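Local coordinates for acetone carboxylase alpha subunit (Xanthobacter autotrophicus Py2, PDB 5M45), which forms the alpha subunit of a carboxylase assembly and belongs to the hydantoinase B/oxoprolinase family of proteins, at residues Y288-A299 / K311-M322; L332-W340 / A720-F728. All blocks are in the same frame, centred on the assembly; numbering follows the deposited sequence.

Interaction 1 of 2, residues Y288-A299 / K311-M322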
loop_
_atom_site.group_PDB
_atom_site.type_symbol
_atom_site.label_atom_id
_atom_site.label_comp_id
_atom_site.label_asym_id
_atom_site.label_seq_id
_atom_site.Cartn_x
_atom_site.Cartn_y
_atom_site.Cartn_z
ATOM N N TYR A 288 35.819 7.852 -23.690
ATOM C CA TYR A 288 34.842 7.139 -24.548
ATOM C C TYR A 288 33.475 7.828 -24.383
ATOM O O TYR A 288 33.045 8.068 -23.229
ATOM C CB TYR A 288 34.723 5.657 -24.122
ATOM C CG TYR A 288 36.037 4.869 -24.162
ATOM C CD1 TYR A 288 37.003 5.013 -23.150
ATOM C CD2 TYR A 288 36.307 3.974 -25.177
ATOM C CE1 TYR A 288 38.206 4.332 -23.190
ATOM C CE2 TYR A 288 37.505 3.269 -25.214
ATOM C CZ TYR A 288 38.457 3.449 -24.225
ATOM O OH TYR A 288 39.656 2.756 -24.264
ATOM N N ARG A 289 32.794 8.154 -25.489
ATOM C CA ARG A 289 31.526 8.877 -25.441
ATOM C C ARG A 289 30.440 8.073 -26.190
ATOM O O ARG A 289 30.666 7.610 -27.298
ATOM C CB ARG A 289 31.665 10.293 -26.051
ATOM C CG ARG A 289 32.825 11.110 -25.484
ATOM C CD ARG A 289 33.002 12.474 -26.179
ATOM N NE ARG A 289 34.290 13.076 -25.763
ATOM C CZ ARG A 289 35.484 12.791 -26.286
ATOM N NH1 ARG A 289 35.643 11.947 -27.338
ATOM N NH2 ARG A 289 36.546 13.388 -25.796
ATOM N N GLN A 290 29.282 7.910 -25.551
ATOM C CA GLN A 290 28.173 7.113 -26.085
ATOM C C GLN A 290 26.843 7.522 -25.436
ATOM O O GLN A 290 26.829 8.278 -24.439
ATOM C CB GLN A 290 28.441 5.602 -25.939
ATOM C CG GLN A 290 28.781 5.128 -24.517
ATOM C CD GLN A 290 30.269 5.365 -24.141
ATOM O OE1 GLN A 290 31.168 4.885 -24.839
ATOM N NE2 GLN A 290 30.511 6.122 -23.063
ATOM N N VAL A 291 25.727 7.041 -26.001
ATOM C CA VAL A 291 24.393 7.454 -25.546
ATOM C C VAL A 291 23.349 6.351 -25.830
ATOM O O VAL A 291 23.504 5.561 -26.780
ATOM C CB VAL A 291 23.997 8.810 -26.154
ATOM C CG1 VAL A 291 23.903 8.738 -27.657
ATOM C CG2 VAL A 291 22.707 9.364 -25.568
ATOM N N GLY A 292 22.308 6.291 -24.992
ATOM C CA GLY A 292 21.116 5.469 -25.254
ATOM C C GLY A 292 19.816 6.247 -25.023
ATOM O O GLY A 292 19.815 7.239 -24.308
ATOM N N PHE A 293 18.736 5.757 -25.627
ATOM C CA PHE A 293 17.396 6.331 -25.553
ATOM C C PHE A 293 16.336 5.193 -25.474
ATOM O O PHE A 293 16.610 4.037 -25.877
ATOM C CB PHE A 293 17.070 7.137 -26.832
ATOM C CG PHE A 293 18.065 8.196 -27.192
ATOM C CD1 PHE A 293 19.154 7.908 -28.022
ATOM C CD2 PHE A 293 17.902 9.502 -26.741
ATOM C CE1 PHE A 293 20.041 8.930 -28.391
ATOM C CE2 PHE A 293 18.801 10.497 -27.093
ATOM C CZ PHE A 293 19.868 10.209 -27.914
ATOM N N VAL A 294 15.112 5.552 -25.034
ATOM C CA VAL A 294 13.908 4.717 -25.236
ATOM C C VAL A 294 12.607 5.556 -25.178
ATOM O O VAL A 294 12.607 6.688 -24.675
ATOM C CB VAL A 294 13.889 3.484 -24.263
ATOM C CG1 VAL A 294 13.357 3.871 -22.876
ATOM C CG2 VAL A 294 13.104 2.296 -24.842
ATOM N N ASP A 295 11.524 5.009 -25.735
ATOM C CA ASP A 295 10.252 5.721 -25.899
ATOM C C ASP A 295 9.240 5.501 -24.779
ATOM O O ASP A 295 9.151 4.391 -24.255
ATOM C CB ASP A 295 9.612 5.398 -27.259
ATOM C CG ASP A 295 9.277 3.894 -27.466
ATOM O OD1 ASP A 295 10.189 3.024 -27.365
ATOM O OD2 ASP A 295 8.101 3.573 -27.798
ATOM N N VAL A 296 8.495 6.563 -24.440
ATOM C CA VAL A 296 7.355 6.519 -23.521
ATOM C C VAL A 296 6.111 7.142 -24.205
ATOM O O VAL A 296 5.826 8.331 -24.012
ATOM C CB VAL A 296 7.670 7.230 -22.207
ATOM C CG1 VAL A 296 6.509 7.086 -21.227
ATOM C CG2 VAL A 296 8.948 6.667 -21.575
ATOM N N PRO A 297 5.352 6.319 -24.989
ATOM C CA PRO A 297 4.204 6.829 -25.752
ATOM C C PRO A 297 2.891 6.897 -24.929
ATOM O O PRO A 297 1.914 6.172 -25.222
ATOM C CB PRO A 297 4.115 5.866 -26.942
ATOM C CG PRO A 297 4.671 4.584 -26.446
ATOM C CD PRO A 297 5.781 4.994 -25.495
ATOM N N TYR A 298 2.873 7.798 -23.919
ATOM C CA TYR A 298 1.722 7.885 -23.008
ATOM C C TYR A 298 0.582 8.748 -23.545
ATOM O O TYR A 298 -0.477 8.808 -22.924
ATOM C CB TYR A 298 2.147 8.327 -21.591
ATOM C CG TYR A 298 2.509 7.211 -20.608
ATOM C CD1 TYR A 298 3.061 5.990 -21.046
ATOM C CD2 TYR A 298 2.317 7.379 -19.241
ATOM C CE1 TYR A 298 3.410 4.991 -20.144
ATOM C CE2 TYR A 298 2.656 6.389 -18.333
ATOM C CZ TYR A 298 3.201 5.193 -18.783
ATOM O OH TYR A 298 3.546 4.203 -17.898
ATOM N N ALA A 299 0.764 9.409 -24.677
ATOM C CA ALA A 299 -0.331 10.179 -25.308
ATOM C C ALA A 299 -1.438 9.296 -25.907
ATOM O O ALA A 299 -2.586 9.745 -25.995
ATOM C CB ALA A 299 0.197 11.169 -26.348
ATOM N N LYS A 311 -0.325 12.461 -19.225
ATOM C CA LYS A 311 -0.680 12.139 -20.607
ATOM C C LYS A 311 0.145 12.938 -21.592
ATOM O O LYS A 311 -0.291 13.987 -22.080
ATOM C CB LYS A 311 -2.152 12.359 -20.903
ATOM C CG LYS A 311 -3.095 11.421 -20.209
ATOM C CD LYS A 311 -3.154 10.015 -20.805
ATOM C CE LYS A 311 -3.808 9.949 -22.197
ATOM N NZ LYS A 311 -3.347 8.646 -22.805
ATOM N N LEU A 312 1.331 12.415 -21.899
ATOM C CA LEU A 312 2.221 13.004 -22.905
ATOM C C LEU A 312 3.252 11.988 -23.360
ATOM O O LEU A 312 3.566 11.007 -22.627
ATOM C CB LEU A 312 2.919 14.279 -22.387
ATOM C CG LEU A 312 4.095 14.175 -21.406
ATOM C CD1 LEU A 312 4.961 15.421 -21.444
ATOM C CD2 LEU A 312 3.629 13.890 -19.984
ATOM N N ASP A 313 3.785 12.237 -24.553
ATOM C CA ASP A 313 4.872 11.437 -25.149
ATOM C C ASP A 313 6.226 11.982 -24.710
ATOM O O ASP A 313 6.461 13.173 -24.872
ATOM C CB ASP A 313 4.779 11.496 -26.681
ATOM C CG ASP A 313 3.603 10.669 -27.258
ATOM O OD1 ASP A 313 3.143 9.684 -26.663
ATOM O OD2 ASP A 313 3.149 11.006 -28.385
ATOM N N THR A 314 7.075 11.139 -24.110
ATOM C CA THR A 314 8.438 11.520 -23.768
ATOM C C THR A 314 9.456 10.435 -24.214
ATOM O O THR A 314 9.086 9.297 -24.574
ATOM C CB THR A 314 8.649 11.807 -22.258
ATOM O OG1 THR A 314 8.369 10.638 -21.452
ATOM C CG2 THR A 314 7.803 12.997 -21.788
ATOM N N ILE A 315 10.741 10.834 -24.188
ATOM C CA ILE A 315 11.878 10.021 -24.559
ATOM C C ILE A 315 12.938 10.098 -23.435
ATOM O O ILE A 315 13.337 11.209 -22.994
ATOM C CB ILE A 315 12.518 10.508 -25.886
ATOM C CG1 ILE A 315 11.499 10.442 -27.031
ATOM C CG2 ILE A 315 13.775 9.697 -26.230
ATOM C CD1 ILE A 315 11.960 11.018 -28.350
ATOM N N MET A 316 13.393 8.923 -22.990
ATOM C CA MET A 316 14.527 8.832 -22.056
ATOM C C MET A 316 15.852 9.144 -22.815
ATOM O O MET A 316 16.049 8.647 -23.937
ATOM C CB MET A 316 14.600 7.408 -21.469
ATOM C CG MET A 316 15.701 7.201 -20.417
ATOM S SD MET A 316 17.393 7.018 -21.042
ATOM C CE MET A 316 17.361 5.318 -21.606
ATOM N N HIS A 317 16.714 9.927 -22.174
ATOM C CA HIS A 317 18.058 10.309 -22.644
ATOM C C HIS A 317 19.114 9.916 -21.571
ATOM O O HIS A 317 18.998 10.311 -20.393
ATOM C CB HIS A 317 18.069 11.820 -22.887
ATOM C CG HIS A 317 19.359 12.385 -23.377
ATOM N ND1 HIS A 317 19.838 13.611 -22.950
ATOM C CD2 HIS A 317 20.275 11.911 -24.261
ATOM C CE1 HIS A 317 21.009 13.851 -23.521
ATOM N NE2 HIS A 317 21.297 12.830 -24.316
ATOM N N ALA A 318 20.126 9.128 -21.979
ATOM C CA ALA A 318 21.224 8.713 -21.094
ATOM C C ALA A 318 22.599 8.778 -21.787
ATOM O O ALA A 318 23.117 7.754 -22.260
ATOM C CB ALA A 318 20.970 7.284 -20.566
ATOM N N PRO A 319 23.184 9.991 -21.869
ATOM C CA PRO A 319 24.534 10.109 -22.378
ATOM C C PRO A 319 25.553 9.727 -21.273
ATOM O O PRO A 319 25.286 9.961 -20.105
ATOM C CB PRO A 319 24.649 11.607 -22.706
ATOM C CG PRO A 319 23.803 12.263 -21.680
ATOM C CD PRO A 319 22.656 11.303 -21.430
ATOM N N CYS A 320 26.697 9.160 -21.663
ATOM C CA CYS A 320 27.746 8.781 -20.735
ATOM C C CYS A 320 29.127 9.171 -21.281
ATOM O O CYS A 320 29.465 8.829 -22.438
ATOM C CB CYS A 320 27.740 7.271 -20.477
ATOM S SG CYS A 320 29.076 6.772 -19.328
ATOM N N GLU A 321 29.873 9.915 -20.459
ATOM C CA GLU A 321 31.297 10.164 -20.672
ATOM C C GLU A 321 32.070 9.194 -19.769
ATOM O O GLU A 321 32.009 9.286 -18.516
ATOM C CB GLU A 321 31.673 11.628 -20.364
ATOM C CG GLU A 321 33.145 11.933 -20.620
ATOM C CD GLU A 321 33.540 13.384 -20.379
ATOM O OE1 GLU A 321 34.737 13.654 -20.610
ATOM O OE2 GLU A 321 32.728 14.243 -19.904
ATOM N N MET A 322 32.778 8.270 -20.400
ATOM C CA MET A 322 33.511 7.196 -19.695
ATOM C C MET A 322 35.032 7.508 -19.795
ATOM O O MET A 322 35.537 7.653 -20.896
ATOM C CB MET A 322 33.175 5.809 -20.313
ATOM C CG MET A 322 34.015 4.599 -19.837
ATOM S SD MET A 322 33.847 3.152 -20.946
ATOM C CE MET A 322 32.073 2.771 -20.714
#

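Interaction 2 of 2, residues L332-W340 / A720-F728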
loop_
_atom_site.group_PDB
_atom_site.type_symbol
_atom_site.label_atom_id
_atom_site.label_comp_id
_atom_site.label_asym_id
_atom_site.label_seq_id
_atom_site.Cartn_x
_atom_site.Cartn_y
_atom_site.Cartn_z
ATOM N N LEU A 332 32.436 7.095 -14.712
ATOM C CA LEU A 332 31.267 7.197 -15.584
ATOM C C LEU A 332 30.396 8.373 -15.155
ATOM O O LEU A 332 29.892 8.382 -14.033
ATOM C CB LEU A 332 30.480 5.909 -15.567
ATOM C CG LEU A 332 31.329 4.739 -16.095
ATOM C CD1 LEU A 332 31.848 3.903 -14.955
ATOM C CD2 LEU A 332 30.543 3.848 -17.055
ATOM N N ASP A 333 30.221 9.350 -16.059
ATOM C CA ASP A 333 29.544 10.620 -15.773
ATOM C C ASP A 333 28.339 10.739 -16.708
ATOM O O ASP A 333 28.503 10.705 -17.942
ATOM C CB ASP A 333 30.556 11.766 -15.980
ATOM C CG ASP A 333 29.997 13.155 -15.602
ATOM O OD1 ASP A 333 28.781 13.355 -15.452
ATOM O OD2 ASP A 333 30.821 14.092 -15.438
ATOM N N PHE A 334 27.142 10.882 -16.126
ATOM C CA PHE A 334 25.863 10.927 -16.857
ATOM C C PHE A 334 25.234 12.340 -16.969
ATOM O O PHE A 334 24.030 12.466 -17.208
ATOM C CB PHE A 334 24.903 9.876 -16.277
ATOM C CG PHE A 334 25.406 8.459 -16.477
ATOM C CD1 PHE A 334 26.319 7.889 -15.585
ATOM C CD2 PHE A 334 25.046 7.728 -17.603
ATOM C CE1 PHE A 334 26.818 6.600 -15.805
ATOM C CE2 PHE A 334 25.552 6.458 -17.828
ATOM C CZ PHE A 334 26.437 5.890 -16.927
ATOM N N GLU A 335 26.058 13.391 -16.840
ATOM C CA GLU A 335 25.681 14.756 -17.173
ATOM C C GLU A 335 24.952 14.824 -18.500
ATOM O O GLU A 335 25.457 14.303 -19.500
ATOM C CB GLU A 335 26.940 15.636 -17.283
ATOM C CG GLU A 335 26.749 17.112 -17.768
ATOM C CD GLU A 335 26.399 18.070 -16.620
ATOM O OE1 GLU A 335 26.136 19.283 -16.814
ATOM O OE2 GLU A 335 26.380 17.601 -15.481
ATOM N N GLY A 336 23.792 15.462 -18.509
ATOM C CA GLY A 336 22.975 15.566 -19.697
ATOM C C GLY A 336 21.738 14.689 -19.753
ATOM O O GLY A 336 20.923 14.828 -20.652
ATOM N N SER A 337 21.587 13.798 -18.782
ATOM C CA SER A 337 20.451 12.867 -18.768
ATOM C C SER A 337 19.124 13.590 -18.495
ATOM O O SER A 337 19.097 14.679 -17.899
ATOM C CB SER A 337 20.665 11.752 -17.707
ATOM O OG SER A 337 21.817 10.959 -17.993
ATOM N N SER A 338 18.037 12.966 -18.939
ATOM C CA SER A 338 16.676 13.516 -18.773
ATOM C C SER A 338 16.134 13.346 -17.336
ATOM O O SER A 338 16.753 12.706 -16.500
ATOM C CB SER A 338 15.723 12.920 -19.843
ATOM O OG SER A 338 15.658 11.503 -19.785
ATOM N N ARG A 339 14.973 13.940 -17.065
ATOM C CA ARG A 339 14.345 14.000 -15.739
ATOM C C ARG A 339 13.494 12.767 -15.467
ATOM O O ARG A 339 13.026 12.103 -16.398
ATOM C CB ARG A 339 13.449 15.256 -15.645
ATOM C CG ARG A 339 12.919 15.605 -14.266
ATOM C CD ARG A 339 12.173 16.927 -14.174
ATOM N NE ARG A 339 10.919 16.974 -14.914
ATOM C CZ ARG A 339 10.708 17.674 -16.051
ATOM N NH1 ARG A 339 11.676 18.445 -16.599
ATOM N NH2 ARG A 339 9.493 17.650 -16.623
ATOM N N TRP A 340 13.296 12.456 -14.174
ATOM C CA TRP A 340 12.224 11.516 -13.776
ATOM C C TRP A 340 10.879 11.930 -14.393
ATOM O O TRP A 340 10.711 13.079 -14.823
ATOM C CB TRP A 340 12.134 11.406 -12.242
ATOM C CG TRP A 340 11.783 12.702 -11.542
ATOM C CD1 TRP A 340 12.661 13.619 -11.047
ATOM C CD2 TRP A 340 10.481 13.185 -11.230
ATOM N NE1 TRP A 340 11.982 14.664 -10.473
ATOM C CE2 TRP A 340 10.640 14.429 -10.570
ATOM C CE3 TRP A 340 9.198 12.708 -11.457
ATOM C CZ2 TRP A 340 9.559 15.186 -10.098
ATOM C CZ3 TRP A 340 8.111 13.488 -10.995
ATOM C CH2 TRP A 340 8.307 14.695 -10.313
ATOM N N ALA A 720 14.417 19.371 -20.883
ATOM C CA ALA A 720 14.612 18.830 -19.528
ATOM C C ALA A 720 16.109 18.495 -19.265
ATOM O O ALA A 720 16.632 18.781 -18.178
ATOM C CB ALA A 720 13.745 17.595 -19.320
ATOM N N SER A 721 16.768 17.922 -20.264
ATOM C CA SER A 721 18.199 17.591 -20.217
ATOM C C SER A 721 19.084 18.864 -20.012
ATOM O O SER A 721 20.014 18.879 -19.211
ATOM C CB SER A 721 18.603 16.811 -21.475
ATOM O OG SER A 721 17.953 15.510 -21.566
ATOM N N PHE A 722 18.750 19.938 -20.730
ATOM C CA PHE A 722 19.484 21.192 -20.612
ATOM C C PHE A 722 19.430 21.729 -19.188
ATOM O O PHE A 722 20.463 22.125 -18.644
ATOM C CB PHE A 722 18.940 22.295 -21.536
ATOM C CG PHE A 722 19.145 22.077 -23.028
ATOM C CD1 PHE A 722 20.068 21.165 -23.551
ATOM C CD2 PHE A 722 18.407 22.838 -23.909
ATOM C CE1 PHE A 722 20.204 21.005 -24.912
ATOM C CE2 PHE A 722 18.539 22.682 -25.281
ATOM C CZ PHE A 722 19.436 21.763 -25.787
ATOM N N LYS A 723 18.233 21.752 -18.585
ATOM C CA LYS A 723 18.083 22.295 -17.218
ATOM C C LYS A 723 18.862 21.509 -16.167
ATOM O O LYS A 723 19.434 22.095 -15.305
ATOM C CB LYS A 723 16.624 22.351 -16.785
ATOM C CG LYS A 723 15.929 23.556 -17.365
ATOM C CD LYS A 723 14.446 23.590 -16.942
ATOM C CE LYS A 723 13.644 22.368 -17.485
ATOM N NZ LYS A 723 12.185 22.528 -17.526
ATOM N N LEU A 724 18.848 20.183 -16.235
ATOM C CA LEU A 724 19.614 19.333 -15.284
ATOM C C LEU A 724 21.127 19.217 -15.578
ATOM O O LEU A 724 21.880 18.786 -14.699
ATOM C CB LEU A 724 19.009 17.925 -15.232
ATOM C CG LEU A 724 17.664 17.851 -14.493
ATOM C CD1 LEU A 724 16.877 16.624 -14.959
ATOM C CD2 LEU A 724 17.841 17.841 -13.001
ATOM N N GLY A 725 21.544 19.582 -16.790
ATOM C CA GLY A 725 22.915 19.409 -17.290
ATOM C C GLY A 725 23.446 20.614 -18.070
ATOM O O GLY A 725 23.530 20.566 -19.298
ATOM N N PRO A 726 23.823 21.683 -17.372
ATOM C CA PRO A 726 24.334 22.874 -18.076
ATOM C C PRO A 726 25.559 22.638 -18.973
ATOM O O PRO A 726 25.719 23.330 -19.965
ATOM C CB PRO A 726 24.694 23.869 -16.955
ATOM C CG PRO A 726 24.503 23.119 -15.653
ATOM C CD PRO A 726 23.797 21.831 -15.903
ATOM N N ARG A 727 26.410 21.681 -18.646
ATOM C CA ARG A 727 27.533 21.357 -19.514
ATOM C C ARG A 727 27.056 20.756 -20.850
ATOM O O ARG A 727 27.653 21.007 -21.896
ATOM C CB ARG A 727 28.460 20.417 -18.772
ATOM C CG ARG A 727 29.821 20.249 -19.364
ATOM C CD ARG A 727 30.823 19.837 -18.231
ATOM N NE ARG A 727 30.538 18.775 -17.211
ATOM C CZ ARG A 727 30.457 17.439 -17.407
ATOM N NH1 ARG A 727 30.425 16.942 -18.644
ATOM N NH2 ARG A 727 30.352 16.639 -16.376
ATOM N N PHE A 728 25.973 19.979 -20.815
ATOM C CA PHE A 728 25.356 19.419 -22.006
ATOM C C PHE A 728 24.736 20.520 -22.867
ATOM O O PHE A 728 24.921 20.499 -24.079
ATOM C CB PHE A 728 24.331 18.293 -21.677
ATOM C CG PHE A 728 23.565 17.797 -22.884
ATOM C CD1 PHE A 728 24.188 17.099 -23.886
ATOM C CD2 PHE A 728 22.206 18.057 -23.000
ATOM C CE1 PHE A 728 23.476 16.676 -25.012
ATOM C CE2 PHE A 728 21.484 17.617 -24.122
ATOM C CZ PHE A 728 22.122 16.928 -25.129
HETATM O O HOH W 1 24.479 18.577 -13.890
HETATM O O HOH W 2 22.626 16.241 -15.888
HETATM O O HOH W 3 20.778 16.732 -17.708
HETATM O O HOH W 4 14.543 19.169 -16.159
#

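Interaction 1 of 2, residues Y288-A299 / K311-M322
Two long neighbouring strands, 288-297 and 313-322, form an antiparallel pair in a mixed sheet, the first outermost within the chain; at Tyr288 a strand of another protein's chain carries the sheet on. Tyr288 N gives a 2.8 Å hydrogen bond to Met322 O. Met322 N returns to Tyr288 O, and the same exchange joins Gln290 with Cys320, Gly292 with Ala318 and Val296 with Thr314. On the face bearing these residues, Tyr288, Val294, Val296 and Met316 touch helix 401-422, while Met322 packs on Leu332. There Met322 SD sits obliquely 4.8 Å from the centroid of the Tyr288 ring, a Met-aromatic contact suited to a long, flexible thioether. On the other face the Phe293 and His317 rings are nearly parallel, planes 15° apart, but slid until they barely overlap; Phe293 CE2 comes 3.5 Å from His317 CD2. With His317 CG anti to the backbone N (chi1 -180°), the imidazole has Pro319 CD, two residues on, over the centre of one face, while Val291 CG2 meets its edge. Its nitrogens serve outside partners, Ser721 and an aromatic side chain of another protein's chain. Near the 297-299 end Asp313 OD1 accepts Ala299 N from above the carboxylate plane. Lys311, long enough to fold back, also bonds Val303 O and ends with NZ 2.9 Å from Tyr298 O.

Interaction 2 of 2, residues L332-W340 / A720-F728
A type II beta turn, Phe334 to Ser337, leaves strand 330-333 and docks on the junction of helices 712-724 and 726-735, with Glu335 reaching the start of the second helix. Its OE1 takes Arg727 N on the anti lone pair at 3.0 Å, a carboxylate well placed at a helix N-terminus. The Glu335 chain, bent at chi2 (86°), lays CG over the centre of the Arg727 guanidinium, 3.7 Å above its plane. At the edge of that group NH2 makes a salt bridge to Asp333 OD2 at 2.8 Å, the two planes almost perpendicular. Asp333 OD1 accepts Glu335 N in an Asx turn, and Arg381 pairs with both acids. Gly336, whose positive phi suits glycine, lets its CA pack 3.6 Å from Phe728 CB. Water fills in between: one molecule donates to Glu335 OE2 and Leu724 O, another to Ser337 O and Ser721 O. Farther along, Leu724 CD1 rests 3.8 Å from Arg339 CB, the two side chains crossing at about a right angle. Arg339 NH1 and Lys723 NZ share Glu746, which would offset their like charges. The whole is a type II turn, preceded by an Asx turn at Asp333, docked on the start of a helix by acid-to-amide and acid-to-arginine bonds.

Overall arrangement
Interaction 1 is a buried strand pair within one sheet, whereas interaction 2 is a partly buried dock that brings a helix pair some 380 residues later in the chain onto the turn leaving that sheet. Strands 313-324 and 330-333 are sheet neighbours, and Glu321 N and Asp333 O lie 3.0 Å apart, a probable hydrogen bond. His317 links the contacts too: its ND1 is 3.0 Å from Ser721 OG, and its ring meets Phe728. Chemistry follows place. Backbone bonds and mostly apolar packing hold 288-299 to 311-322, with polar bonds at its 297-299 end, while carboxylates, guanidinium groups and bridging waters join 332-340 to 720-728. Another protein's chain packs against residues of both.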